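Local coordinates for uncharacterized protein (Parabacteroides merdae, PDB 4R7F) that is of unknown function but carries immunoglobulin-like beta-sandwich domains and an N-terminal region related to the plug protein of the type 9 secretion system, at residues F5-N10 against L313-L318; V293-A298 against Y344-L349; C299-D304 against M324-E329; G305-N310 against Y348-T353. One frame throughout, in Å; residues are numbered along the deposited sequence.

Contact 1: residues F5-N10 against L313-L318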
loop_
_atom_site.group_PDB
_atom_site.type_symbol
_atom_site.label_atom_id
_atom_site.label_comp_id
_atom_site.label_asym_id
_atom_site.label_seq_id
_atom_site.Cartn_x
_atom_site.Cartn_y
_atom_site.Cartn_z
ATOM N N PHE A 5 27.905 9.551 6.731
ATOM C CA PHE A 5 27.664 8.223 7.256
ATOM C C PHE A 5 26.487 7.633 6.497
ATOM O O PHE A 5 25.461 8.280 6.314
ATOM C CB PHE A 5 27.352 8.253 8.755
ATOM C CG PHE A 5 28.470 8.791 9.584
ATOM C CD1 PHE A 5 28.705 10.142 9.645
ATOM C CD2 PHE A 5 29.313 7.937 10.266
ATOM C CE1 PHE A 5 29.783 10.637 10.366
ATOM C CE2 PHE A 5 30.361 8.418 11.000
ATOM C CZ PHE A 5 30.611 9.764 11.043
ATOM N N PHE A 6 26.663 6.405 6.054
ATOM C CA PHE A 6 25.653 5.712 5.308
ATOM C C PHE A 6 25.786 4.258 5.606
ATOM O O PHE A 6 26.864 3.780 5.985
ATOM C CB PHE A 6 25.773 5.992 3.800
ATOM C CG PHE A 6 27.099 5.645 3.187
ATOM C CD1 PHE A 6 28.147 6.569 3.183
ATOM C CD2 PHE A 6 27.281 4.440 2.547
ATOM C CE1 PHE A 6 29.357 6.280 2.575
ATOM C CE2 PHE A 6 28.508 4.127 1.938
ATOM C CZ PHE A 6 29.548 5.043 1.948
ATOM N N THR A 7 24.689 3.546 5.478
ATOM C CA THR A 7 24.735 2.116 5.721
ATOM C C THR A 7 25.638 1.464 4.706
ATOM O O THR A 7 25.393 1.556 3.497
ATOM C CB THR A 7 23.351 1.526 5.650
ATOM O OG1 THR A 7 22.564 2.134 6.684
ATOM C CG2 THR A 7 23.399 -0.012 5.832
ATOM N N ASP A 8 26.687 0.838 5.216
ATOM C CA ASP A 8 27.723 0.184 4.408
ATOM C C ASP A 8 28.539 -0.846 5.209
ATOM O O ASP A 8 28.679 -0.747 6.400
ATOM C CB ASP A 8 28.665 1.243 3.873
ATOM C CG ASP A 8 29.484 0.769 2.684
ATOM O OD1 ASP A 8 29.096 -0.203 1.986
ATOM O OD2 ASP A 8 30.538 1.389 2.458
ATOM N N VAL A 9 29.025 -1.868 4.534
ATOM C CA VAL A 9 29.835 -2.902 5.131
ATOM C C VAL A 9 31.274 -2.738 4.656
ATOM O O VAL A 9 31.501 -2.588 3.482
ATOM C CB VAL A 9 29.325 -4.284 4.703
ATOM C CG1 VAL A 9 30.280 -5.392 5.148
ATOM C CG2 VAL A 9 27.955 -4.516 5.283
ATOM N N ASN A 10 32.238 -2.765 5.571
ATOM C CA ASN A 10 33.642 -2.568 5.240
ATOM C C ASN A 10 34.488 -3.783 5.591
ATOM O O ASN A 10 35.677 -3.657 5.715
ATOM C CB ASN A 10 34.215 -1.370 6.025
ATOM C CG ASN A 10 33.300 -0.173 6.005
ATOM O OD1 ASN A 10 33.100 0.462 4.959
ATOM N ND2 ASN A 10 32.701 0.123 7.148
ATOM N N LEU A 313 20.552 -5.792 -1.280
ATOM C CA LEU A 313 21.678 -6.742 -1.237
ATOM C C LEU A 313 23.079 -6.098 -1.175
ATOM O O LEU A 313 24.001 -6.721 -0.696
ATOM C CB LEU A 313 21.655 -7.710 -2.416
ATOM C CG LEU A 313 22.185 -7.336 -3.801
ATOM C CD1 LEU A 313 22.124 -8.576 -4.701
ATOM C CD2 LEU A 313 21.374 -6.184 -4.402
ATOM N N PHE A 314 23.230 -4.886 -1.702
ATOM C CA PHE A 314 24.452 -4.093 -1.504
ATOM C C PHE A 314 24.163 -2.801 -0.724
ATOM O O PHE A 314 24.893 -1.825 -0.855
ATOM C CB PHE A 314 25.014 -3.694 -2.841
ATOM C CG PHE A 314 25.686 -4.789 -3.551
ATOM C CD1 PHE A 314 26.917 -5.223 -3.135
ATOM C CD2 PHE A 314 25.098 -5.376 -4.661
ATOM C CE1 PHE A 314 27.561 -6.232 -3.814
ATOM C CE2 PHE A 314 25.730 -6.401 -5.325
ATOM C CZ PHE A 314 26.965 -6.821 -4.911
ATOM N N ASN A 315 23.082 -2.785 0.057
ATOM C CA ASN A 315 22.701 -1.605 0.835
ATOM C C ASN A 315 22.515 -0.363 -0.040
ATOM O O ASN A 315 22.737 0.779 0.395
ATOM C CB ASN A 315 23.753 -1.362 1.921
ATOM C CG ASN A 315 23.958 -2.586 2.795
ATOM O OD1 ASN A 315 25.002 -3.264 2.749
ATOM N ND2 ASN A 315 22.952 -2.886 3.582
ATOM N N ASN A 316 22.124 -0.586 -1.293
ATOM C CA ASN A 316 22.006 0.525 -2.239
ATOM C C ASN A 316 23.254 1.450 -2.333
ATOM O O ASN A 316 23.150 2.615 -2.641
ATOM C CB ASN A 316 20.720 1.303 -1.968
ATOM C CG ASN A 316 19.481 0.536 -2.406
ATOM O OD1 ASN A 316 19.482 -0.156 -3.418
ATOM N ND2 ASN A 316 18.449 0.631 -1.634
ATOM N N VAL A 317 24.434 0.877 -2.104
ATOM C CA VAL A 317 25.704 1.566 -2.296
ATOM C C VAL A 317 26.256 1.307 -3.701
ATOM O O VAL A 317 26.360 0.168 -4.148
ATOM C CB VAL A 317 26.703 1.110 -1.196
ATOM C CG1 VAL A 317 28.119 1.674 -1.377
ATOM C CG2 VAL A 317 26.138 1.456 0.179
ATOM N N LEU A 318 26.597 2.392 -4.386
ATOM C CA LEU A 318 27.236 2.347 -5.687
ATOM C C LEU A 318 28.701 2.613 -5.439
ATOM O O LEU A 318 29.099 3.758 -5.244
ATOM C CB LEU A 318 26.655 3.405 -6.640
ATOM C CG LEU A 318 25.134 3.320 -6.805
ATOM C CD1 LEU A 318 24.703 4.372 -7.814
ATOM C CD2 LEU A 318 24.750 1.936 -7.275
HETATM O O HOH W 1 23.565 2.912 2.120
HETATM O O HOH W 2 27.574 -2.410 1.260
#

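Contact 2: residues V293-A298 against Y344-L349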
loop_
_atom_site.group_PDB
_atom_site.type_symbol
_atom_site.label_atom_id
_atom_site.label_comp_id
_atom_site.label_asym_id
_atom_site.label_seq_id
_atom_site.Cartn_x
_atom_site.Cartn_y
_atom_site.Cartn_z
ATOM N N VAL A 293 26.215 -16.526 -5.977
ATOM C CA VAL A 293 25.225 -16.257 -7.018
ATOM C C VAL A 293 25.841 -15.517 -8.195
ATOM O O VAL A 293 26.536 -14.544 -8.001
ATOM C CB VAL A 293 24.045 -15.500 -6.451
ATOM C CG1 VAL A 293 22.987 -15.289 -7.512
ATOM C CG2 VAL A 293 23.509 -16.260 -5.243
ATOM N N HIS A 294 25.554 -15.997 -9.413
ATOM C CA HIS A 294 26.137 -15.481 -10.625
ATOM C C HIS A 294 25.118 -14.707 -11.419
ATOM O O HIS A 294 24.108 -15.274 -11.866
ATOM C CB HIS A 294 26.671 -16.596 -11.526
ATOM C CG HIS A 294 27.725 -17.429 -10.890
ATOM N ND1 HIS A 294 29.071 -17.217 -11.095
ATOM C CD2 HIS A 294 27.635 -18.475 -10.040
ATOM C CE1 HIS A 294 29.762 -18.090 -10.393
ATOM N NE2 HIS A 294 28.915 -18.851 -9.729
ATOM N N PHE A 295 25.420 -13.424 -11.620
ATOM C CA PHE A 295 24.547 -12.519 -12.378
ATOM C C PHE A 295 25.142 -12.296 -13.741
ATOM O O PHE A 295 26.358 -12.129 -13.851
ATOM C CB PHE A 295 24.451 -11.153 -11.710
ATOM C CG PHE A 295 23.767 -11.163 -10.371
ATOM C CD1 PHE A 295 24.440 -11.571 -9.242
ATOM C CD2 PHE A 295 22.483 -10.695 -10.243
ATOM C CE1 PHE A 295 23.825 -11.533 -8.018
ATOM C CE2 PHE A 295 21.859 -10.673 -9.019
ATOM C CZ PHE A 295 22.531 -11.086 -7.905
ATOM N N THR A 296 24.279 -12.227 -14.749
ATOM C CA THR A 296 24.688 -12.026 -16.119
ATOM C C THR A 296 23.765 -11.040 -16.782
ATOM O O THR A 296 22.553 -11.262 -16.776
ATOM C CB THR A 296 24.634 -13.358 -16.905
ATOM O OG1 THR A 296 25.556 -14.286 -16.322
ATOM C CG2 THR A 296 25.048 -13.143 -18.310
ATOM N N LEU A 297 24.322 -9.956 -17.341
ATOM C CA LEU A 297 23.554 -9.010 -18.154
ATOM C C LEU A 297 24.118 -8.967 -19.561
ATOM O O LEU A 297 25.193 -8.447 -19.771
ATOM C CB LEU A 297 23.551 -7.610 -17.530
ATOM C CG LEU A 297 22.933 -6.475 -18.374
ATOM C CD1 LEU A 297 21.448 -6.715 -18.620
ATOM C CD2 LEU A 297 23.150 -5.123 -17.727
ATOM N N ALA A 298 23.382 -9.527 -20.523
ATOM C CA ALA A 298 23.852 -9.638 -21.913
ATOM C C ALA A 298 23.485 -8.407 -22.726
ATOM O O ALA A 298 22.358 -8.220 -23.066
ATOM C CB ALA A 298 23.286 -10.878 -22.589
ATOM N N TYR A 344 15.339 -12.210 -3.606
ATOM C CA TYR A 344 16.040 -10.929 -3.825
ATOM C C TYR A 344 15.394 -10.095 -4.921
ATOM O O TYR A 344 15.095 -10.612 -6.005
ATOM C CB TYR A 344 17.524 -11.183 -4.168
ATOM C CG TYR A 344 18.366 -11.622 -2.968
ATOM C CD1 TYR A 344 18.274 -12.923 -2.441
ATOM C CD2 TYR A 344 19.275 -10.737 -2.363
ATOM C CE1 TYR A 344 19.041 -13.314 -1.348
ATOM C CE2 TYR A 344 20.025 -11.119 -1.271
ATOM C CZ TYR A 344 19.897 -12.406 -0.760
ATOM O OH TYR A 344 20.665 -12.758 0.322
ATOM N N ASN A 345 15.178 -8.809 -4.635
ATOM C CA ASN A 345 14.996 -7.813 -5.691
ATOM C C ASN A 345 16.379 -7.268 -6.110
ATOM O O ASN A 345 17.273 -7.087 -5.281
ATOM C CB ASN A 345 14.200 -6.590 -5.209
ATOM C CG ASN A 345 12.703 -6.837 -4.990
ATOM O OD1 ASN A 345 11.944 -5.881 -4.958
ATOM N ND2 ASN A 345 12.280 -8.068 -4.804
ATOM N N TYR A 346 16.518 -6.903 -7.373
ATOM C CA TYR A 346 17.741 -6.305 -7.850
ATOM C C TYR A 346 17.514 -5.593 -9.168
ATOM O O TYR A 346 16.536 -5.840 -9.845
ATOM C CB TYR A 346 18.868 -7.359 -7.989
ATOM C CG TYR A 346 18.704 -8.363 -9.124
ATOM C CD1 TYR A 346 17.888 -9.483 -9.004
ATOM C CD2 TYR A 346 19.398 -8.202 -10.312
ATOM C CE1 TYR A 346 17.781 -10.406 -10.063
ATOM C CE2 TYR A 346 19.284 -9.105 -11.358
ATOM C CZ TYR A 346 18.471 -10.196 -11.246
ATOM O OH TYR A 346 18.410 -11.076 -12.321
ATOM N N GLN A 347 18.441 -4.705 -9.519
ATOM C CA GLN A 347 18.432 -4.062 -10.810
ATOM C C GLN A 347 19.820 -3.557 -11.118
ATOM O O GLN A 347 20.758 -3.631 -10.296
ATOM C CB GLN A 347 17.450 -2.907 -10.821
ATOM C CG GLN A 347 17.910 -1.756 -9.981
ATOM C CD GLN A 347 16.935 -0.588 -9.942
ATOM O OE1 GLN A 347 15.949 -0.525 -10.680
ATOM N NE2 GLN A 347 17.220 0.361 -9.063
ATOM N N TYR A 348 19.930 -3.005 -12.307
ATOM C CA TYR A 348 21.174 -2.588 -12.860
ATOM C C TYR A 348 21.103 -1.097 -13.165
ATOM O O TYR A 348 20.294 -0.662 -13.971
ATOM C CB TYR A 348 21.428 -3.362 -14.152
ATOM C CG TYR A 348 21.629 -4.861 -13.990
ATOM C CD1 TYR A 348 22.800 -5.403 -13.427
ATOM C CD2 TYR A 348 20.681 -5.742 -14.465
ATOM C CE1 TYR A 348 22.970 -6.774 -13.330
ATOM C CE2 TYR A 348 20.845 -7.099 -14.357
ATOM C CZ TYR A 348 21.969 -7.620 -13.790
ATOM O OH TYR A 348 22.070 -8.996 -13.742
ATOM N N LEU A 349 21.967 -0.328 -12.525
ATOM C CA LEU A 349 21.996 1.099 -12.729
ATOM C C LEU A 349 23.257 1.465 -13.485
ATOM O O LEU A 349 24.296 0.893 -13.261
ATOM C CB LEU A 349 22.001 1.827 -11.390
ATOM C CG LEU A 349 20.774 1.733 -10.496
ATOM C CD1 LEU A 349 21.022 2.595 -9.256
ATOM C CD2 LEU A 349 19.534 2.214 -11.227
#

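Contact 3: residues C299-D304 against M324-E329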
loop_
_atom_site.group_PDB
_atom_site.type_symbol
_atom_site.label_atom_id
_atom_site.label_comp_id
_atom_site.label_asym_id
_atom_site.label_seq_id
_atom_site.Cartn_x
_atom_site.Cartn_y
_atom_site.Cartn_z
ATOM N N CYS A 299 24.463 -7.564 -23.014
ATOM C CA CYS A 299 24.280 -6.432 -23.877
ATOM C C CYS A 299 25.656 -6.009 -24.211
ATOM O O CYS A 299 26.635 -6.515 -23.609
ATOM C CB CYS A 299 23.495 -5.311 -23.206
ATOM S SG CYS A 299 24.186 -4.710 -21.668
ATOM N N ASP A 300 25.741 -5.130 -25.199
ATOM C CA ASP A 300 27.005 -4.502 -25.576
ATOM C C ASP A 300 27.381 -3.604 -24.439
ATOM O O ASP A 300 26.479 -3.150 -23.733
ATOM C CB ASP A 300 26.795 -3.636 -26.810
ATOM C CG ASP A 300 26.753 -4.454 -28.102
ATOM O OD1 ASP A 300 27.061 -5.687 -28.102
ATOM O OD2 ASP A 300 26.460 -3.831 -29.128
ATOM N N PRO A 301 28.689 -3.332 -24.248
ATOM C CA PRO A 301 28.992 -2.478 -23.115
ATOM C C PRO A 301 28.510 -1.046 -23.365
ATOM O O PRO A 301 28.625 -0.520 -24.478
ATOM C CB PRO A 301 30.513 -2.542 -23.020
ATOM C CG PRO A 301 30.947 -2.676 -24.449
ATOM C CD PRO A 301 29.888 -3.591 -25.070
ATOM N N LEU A 302 27.978 -0.435 -22.315
ATOM C CA LEU A 302 27.526 0.920 -22.372
ATOM C C LEU A 302 28.700 1.864 -22.197
ATOM O O LEU A 302 29.452 1.756 -21.229
ATOM C CB LEU A 302 26.472 1.203 -21.299
ATOM C CG LEU A 302 25.065 0.662 -21.532
ATOM C CD1 LEU A 302 25.083 -0.846 -21.487
ATOM C CD2 LEU A 302 24.143 1.165 -20.424
ATOM N N PRO A 303 28.838 2.816 -23.127
ATOM C CA PRO A 303 29.934 3.792 -23.134
ATOM C C PRO A 303 29.750 4.899 -22.124
ATOM O O PRO A 303 28.634 5.157 -21.703
ATOM C CB PRO A 303 29.860 4.387 -24.541
ATOM C CG PRO A 303 28.432 4.222 -24.950
ATOM C CD PRO A 303 27.969 2.943 -24.317
ATOM N N ASP A 304 30.854 5.536 -21.743
ATOM C CA ASP A 304 30.823 6.751 -20.931
ATOM C C ASP A 304 30.184 6.531 -19.553
ATOM O O ASP A 304 29.522 7.419 -19.033
ATOM C CB ASP A 304 30.075 7.868 -21.677
ATOM C CG ASP A 304 30.576 8.065 -23.118
ATOM O OD1 ASP A 304 31.809 8.063 -23.325
ATOM O OD2 ASP A 304 29.730 8.218 -24.038
HETATM N N MSE A 324 29.935 -3.636 -11.758
HETATM C CA MSE A 324 30.046 -4.831 -12.568
HETATM C C MSE A 324 31.101 -4.708 -13.647
HETATM O O MSE A 324 31.175 -3.717 -14.399
HETATM C CB MSE A 324 28.661 -5.014 -13.151
HETATM C CG MSE A 324 27.781 -5.679 -12.048
HETATM SE SE MSE A 324 26.257 -6.219 -13.033
HETATM C CE MSE A 324 26.769 -8.073 -13.267
ATOM N N GLY A 325 31.916 -5.742 -13.744
ATOM C CA GLY A 325 32.909 -5.830 -14.795
ATOM C C GLY A 325 32.247 -6.290 -16.058
ATOM O O GLY A 325 31.173 -6.863 -16.014
ATOM N N TYR A 326 32.907 -6.065 -17.183
ATOM C CA TYR A 326 32.362 -6.485 -18.484
ATOM C C TYR A 326 33.256 -7.562 -19.053
ATOM O O TYR A 326 34.463 -7.416 -19.145
ATOM C CB TYR A 326 32.234 -5.310 -19.451
ATOM C CG TYR A 326 31.431 -5.661 -20.673
ATOM C CD1 TYR A 326 30.043 -5.671 -20.637
ATOM C CD2 TYR A 326 32.059 -6.029 -21.856
ATOM C CE1 TYR A 326 29.305 -6.052 -21.751
ATOM C CE2 TYR A 326 31.330 -6.401 -22.967
ATOM C CZ TYR A 326 29.958 -6.426 -22.911
ATOM O OH TYR A 326 29.246 -6.800 -24.019
ATOM N N ASN A 327 32.641 -8.686 -19.361
ATOM C CA ASN A 327 33.297 -9.786 -19.981
ATOM C C ASN A 327 33.239 -9.634 -21.513
ATOM O O ASN A 327 32.217 -9.917 -22.136
ATOM C CB ASN A 327 32.617 -11.089 -19.550
ATOM C CG ASN A 327 33.322 -12.315 -20.102
ATOM O OD1 ASN A 327 33.995 -12.250 -21.121
ATOM N ND2 ASN A 327 33.242 -13.386 -19.392
ATOM N N PHE A 328 34.348 -9.220 -22.128
ATOM C CA PHE A 328 34.383 -9.068 -23.582
ATOM C C PHE A 328 34.508 -10.374 -24.342
ATOM O O PHE A 328 34.384 -10.373 -25.532
ATOM C CB PHE A 328 35.516 -8.141 -23.996
ATOM C CG PHE A 328 35.322 -6.729 -23.558
ATOM C CD1 PHE A 328 35.612 -6.353 -22.252
ATOM C CD2 PHE A 328 34.869 -5.766 -24.456
ATOM C CE1 PHE A 328 35.481 -5.036 -21.867
ATOM C CE2 PHE A 328 34.686 -4.448 -24.055
ATOM C CZ PHE A 328 34.984 -4.084 -22.755
ATOM N N GLU A 329 34.765 -11.494 -23.681
ATOM C CA GLU A 329 34.687 -12.748 -24.377
ATOM C C GLU A 329 33.211 -13.091 -24.642
ATOM O O GLU A 329 32.843 -13.465 -25.753
ATOM C CB GLU A 329 35.350 -13.882 -23.574
ATOM C CG GLU A 329 36.850 -13.741 -23.375
ATOM C CD GLU A 329 37.647 -13.969 -24.660
ATOM O OE1 GLU A 329 37.587 -15.083 -25.231
ATOM O OE2 GLU A 329 38.348 -13.024 -25.105
#

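Contact 4: residues G305-N310 against Y348-T353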
loop_
_atom_site.group_PDB
_atom_site.type_symbol
_atom_site.label_atom_id
_atom_site.label_comp_id
_atom_site.label_asym_id
_atom_site.label_seq_id
_atom_site.Cartn_x
_atom_site.Cartn_y
_atom_site.Cartn_z
ATOM N N GLY A 305 30.352 5.340 -18.983
ATOM C CA GLY A 305 29.845 5.085 -17.661
ATOM C C GLY A 305 30.102 3.686 -17.212
ATOM O O GLY A 305 30.751 2.895 -17.931
ATOM N N SER A 306 29.548 3.370 -16.033
ATOM C CA SER A 306 29.687 2.042 -15.437
ATOM C C SER A 306 28.354 1.503 -14.966
ATOM O O SER A 306 27.434 2.267 -14.684
ATOM C CB SER A 306 30.702 2.100 -14.301
ATOM O OG SER A 306 31.971 2.521 -14.803
ATOM N N VAL A 307 28.244 0.175 -14.920
ATOM C CA VAL A 307 27.024 -0.493 -14.504
ATOM C C VAL A 307 27.235 -1.054 -13.122
ATOM O O VAL A 307 28.315 -1.633 -12.827
ATOM C CB VAL A 307 26.608 -1.608 -15.477
ATOM C CG1 VAL A 307 25.345 -2.328 -15.012
ATOM C CG2 VAL A 307 26.364 -0.998 -16.842
ATOM N N TYR A 308 26.225 -0.838 -12.273
ATOM C CA TYR A 308 26.213 -1.274 -10.889
ATOM C C TYR A 308 24.974 -2.118 -10.570
ATOM O O TYR A 308 23.843 -1.787 -10.934
ATOM C CB TYR A 308 26.205 -0.082 -9.961
ATOM C CG TYR A 308 27.447 0.747 -9.982
ATOM C CD1 TYR A 308 27.658 1.699 -10.989
ATOM C CD2 TYR A 308 28.427 0.593 -9.006
ATOM C CE1 TYR A 308 28.788 2.470 -11.009
ATOM C CE2 TYR A 308 29.557 1.382 -9.023
ATOM C CZ TYR A 308 29.736 2.290 -10.035
ATOM O OH TYR A 308 30.882 3.005 -10.058
ATOM N N LEU A 309 25.205 -3.196 -9.845
ATOM C CA LEU A 309 24.129 -4.032 -9.339
ATOM C C LEU A 309 23.575 -3.318 -8.118
ATOM O O LEU A 309 24.300 -2.780 -7.300
ATOM C CB LEU A 309 24.704 -5.401 -9.017
ATOM C CG LEU A 309 23.847 -6.597 -8.656
ATOM C CD1 LEU A 309 22.596 -6.729 -9.508
ATOM C CD2 LEU A 309 24.752 -7.820 -8.800
ATOM N N ASN A 310 22.272 -3.195 -8.063
ATOM C CA ASN A 310 21.670 -2.294 -7.124
ATOM C C ASN A 310 20.518 -2.976 -6.384
ATOM O O ASN A 310 19.762 -3.769 -6.961
ATOM C CB ASN A 310 21.166 -1.067 -7.876
ATOM C CG ASN A 310 20.554 -0.043 -6.967
ATOM O OD1 ASN A 310 19.340 0.234 -6.992
ATOM N ND2 ASN A 310 21.381 0.503 -6.122
ATOM N N TYR A 348 19.930 -3.005 -12.307
ATOM C CA TYR A 348 21.174 -2.588 -12.860
ATOM C C TYR A 348 21.103 -1.097 -13.165
ATOM O O TYR A 348 20.294 -0.662 -13.971
ATOM C CB TYR A 348 21.428 -3.362 -14.152
ATOM C CG TYR A 348 21.629 -4.861 -13.990
ATOM C CD1 TYR A 348 22.800 -5.403 -13.427
ATOM C CD2 TYR A 348 20.681 -5.742 -14.465
ATOM C CE1 TYR A 348 22.970 -6.774 -13.330
ATOM C CE2 TYR A 348 20.845 -7.099 -14.357
ATOM C CZ TYR A 348 21.969 -7.620 -13.790
ATOM O OH TYR A 348 22.070 -8.996 -13.742
ATOM N N LEU A 349 21.967 -0.328 -12.525
ATOM C CA LEU A 349 21.996 1.099 -12.729
ATOM C C LEU A 349 23.257 1.465 -13.485
ATOM O O LEU A 349 24.296 0.893 -13.261
ATOM C CB LEU A 349 22.001 1.827 -11.390
ATOM C CG LEU A 349 20.774 1.733 -10.496
ATOM C CD1 LEU A 349 21.022 2.595 -9.256
ATOM C CD2 LEU A 349 19.534 2.214 -11.227
ATOM N N PHE A 350 23.130 2.439 -14.362
ATOM C CA PHE A 350 24.220 3.050 -15.078
ATOM C C PHE A 350 24.617 4.374 -14.396
ATOM O O PHE A 350 23.762 5.217 -14.137
ATOM C CB PHE A 350 23.726 3.344 -16.507
ATOM C CG PHE A 350 24.725 4.001 -17.376
ATOM C CD1 PHE A 350 25.841 3.308 -17.819
ATOM C CD2 PHE A 350 24.557 5.320 -17.764
ATOM C CE1 PHE A 350 26.787 3.924 -18.630
ATOM C CE2 PHE A 350 25.493 5.938 -18.577
ATOM C CZ PHE A 350 26.600 5.232 -19.022
ATOM N N VAL A 351 25.903 4.580 -14.158
ATOM C CA VAL A 351 26.405 5.851 -13.608
ATOM C C VAL A 351 27.313 6.459 -14.661
ATOM O O VAL A 351 28.355 5.874 -14.967
ATOM C CB VAL A 351 27.204 5.645 -12.318
ATOM C CG1 VAL A 351 27.694 6.978 -11.777
ATOM C CG2 VAL A 351 26.360 4.929 -11.280
ATOM N N PRO A 352 26.901 7.600 -15.259
ATOM C CA PRO A 352 27.665 8.296 -16.298
ATOM C C PRO A 352 28.995 8.707 -15.717
ATOM O O PRO A 352 29.073 8.884 -14.514
ATOM C CB PRO A 352 26.807 9.542 -16.651
ATOM C CG PRO A 352 25.509 9.310 -16.029
ATOM C CD PRO A 352 25.667 8.312 -14.914
ATOM N N THR A 353 30.042 8.801 -16.532
ATOM C CA THR A 353 31.377 9.095 -15.995
ATOM C C THR A 353 31.326 10.531 -15.499
ATOM O O THR A 353 30.660 11.382 -16.105
ATOM C CB THR A 353 32.523 8.882 -17.020
ATOM O OG1 THR A 353 32.226 9.576 -18.250
ATOM C CG2 THR A 353 32.800 7.323 -17.255
#

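Contact 1: residues F5-N10 against L313-L318
Val317 makes the apolar part of this contact. Its CG2 methyl lies 4.0 Å from Phe6 CD2, at the edge of the Phe6 ring and near its plane. The same Val317 CG2 comes to 3.4 Å from Thr7 O, and the side chain crosses Asp8 at about a right angle. The Asn315 amide is flanked by methyl groups: Thr7 CG2 lies 3.7 Å from Asn315 ND2, and Val9 CG2 approaches Asn315 OD1.

No direct hydrogen bond joins the two segments. Water carries the polar link instead. One water donates to Thr7 O at 2.7 Å and to Asn315 O at 2.9 Å. A second lies 2.8 Å from Asp8 OD1 and 3.1 Å from Asn315 OD1, within hydrogen-bonding range of both.

Two polar ends also have partners outside the pair. Thr7 OG1 bonds Cys134 N, and Asp8 OD1, besides the water, forms a salt bridge with Lys321. Phe314 O closes a turn within its own segment by accepting from Val317 N. The contact thus joins the N-terminal segment around strand 8-9 to the loop between strands 305-310 and 325-327. With methyl contacts and bridging water in place of direct bonds, polar groups of this surface junction are satisfied by solvent and by partners beyond the two segments.

Contact 2: residues V293-A298 against Y344-L349
Strands 293-298 and 344-349 run with an angle of 42° between their directions and approach to 9.9 Å, so side chains alone fill the gap between two sheets. Phe295 and Tyr346 reach toward each other tip to tip in a T-shaped stack. The edge of Phe295 meets the Tyr346 face, with ring planes at 80° and centroids 5.0 Å apart. Phe295 CE2 sits over the centre of that face. Next along, Leu297 CD2 makes a CH-pi contact 4.2 Å from the centroid of the Tyr348 ring, above the face but offset toward its rim. The Tyr348 hydroxyl lies at the Phe295 ring edge, 3.8 Å from Phe295 CB. Leu309 of the neighbouring strand 305-310 also touches Phe295, Tyr346 and Tyr348.

The hydroxyls of Tyr346 and Tyr348 both hydrogen-bond to Asp256 OD2. This one carboxylate oxygen therefore serves two buried phenols, which probably fixes how far each tyrosine reaches into an otherwise aromatic and aliphatic sandwich core.

Contact 3: residues C299-D304 against M324-E329
The edge strand 325-327 packs here against the loop that leads from strand 290-298 to strand 305-310. Tyr326 carries the contact. Its CG stands anti to the backbone N (chi1 -169°), which sends the ring across to Pro301. Pro301 CB lies over the centre of one ring face, 3.7 Å from the centroid and only 2° off the ring normal. This is a nearly ideal CH-pi contact, and Pro301 CD adds to it at 3.6 Å from Tyr326 CZ.

The phenol end is held as well. Tyr326 OH donates to Cys299 O at 2.7 Å, in the carbonyl plane and on a lone pair, with a C=O...donor angle of 137°. The five-stranded mixed sheet ends at 325-327 within this chain, and its neighbour there is strand 332-340. Tyr333 of that strand meets the Tyr326 ring edge-to-face, and its hydroxyl bonds Leu302 N of the loop. Two tyrosines of adjacent strands thus grip successive parts of one loop.

Phe328 extends the apolar patch. Its CE2 lies 4.2 Å from Pro301 CG, and its ring presents one face to Tyr326 CD2 within its own segment, with that atom over the ring centre.

Contact 4: residues G305-N310 against Y348-T353
Tyr308 sets the CD1-CE1 bond of its ring beside Val351, with CE1 and CD1 each 3.5 Å from Val351 CG2. Leu349 lies on the same face of the sheet, where its CD1 reaches 3.5 Å from Asn310 CG. On the other face are Val307, Leu309, Tyr348 and Phe350. Leu309 CD1 runs alongside Tyr348, 3.8 Å from Tyr348 CE1.

The strands are antiparallel neighbours. Ser306 and Val351 form one hydrogen-bonded pair, Tyr308 and Leu349 the next. Val351 N to Ser306 O (2.8 Å) and Tyr308 N to Leu349 O (2.8 Å) both run nearly along the C=O axis. Leu349 N returns a bond to Tyr308 O in the carbonyl plane. Ser306 N to Val351 O is longer at 3.0 Å, and its donor stands above the carbonyl plane.

Gly305 pairs with Pro352, their CA atoms 4.1 Å apart. Phe350 CG is anti to its backbone N (chi1 179°), which brings CE1 to 3.4 Å from Gly305 CA. Val351 O also comes close to that CA. Asn310 OD1 takes a hydrogen bond from Gln347 just before the second segment. The regular ladder therefore fixes the pairing of the strands, while the Phe350 ring packs directly on the bare backbone of Gly305.

How the contacts relate
Contact 2 is buried core and contact 4 partly buried, whereas contacts 1 and 3 lie at the surface. Contacts 2 and 4 share Tyr348 and Leu349 on strand 342-352: one faces across the sandwich through side chains, the other runs within a sheet through backbone bonds. Leu309 joins them, touching Phe295 and Tyr346. Contact 3 adjoins both through selenomethionine Met324, whose SE lies 3.3 Å from Tyr348 CE1, and probable backbone hydrogen bonds also tie it to contact 4. It relies on a proline-tyrosine contact plus one hydrogen bond. Contact 1 ties the distant N-terminal segment to this region, chiefly by water and methyl groups. Its Leu313 and Leu318 pack onto contacts 2 and 4.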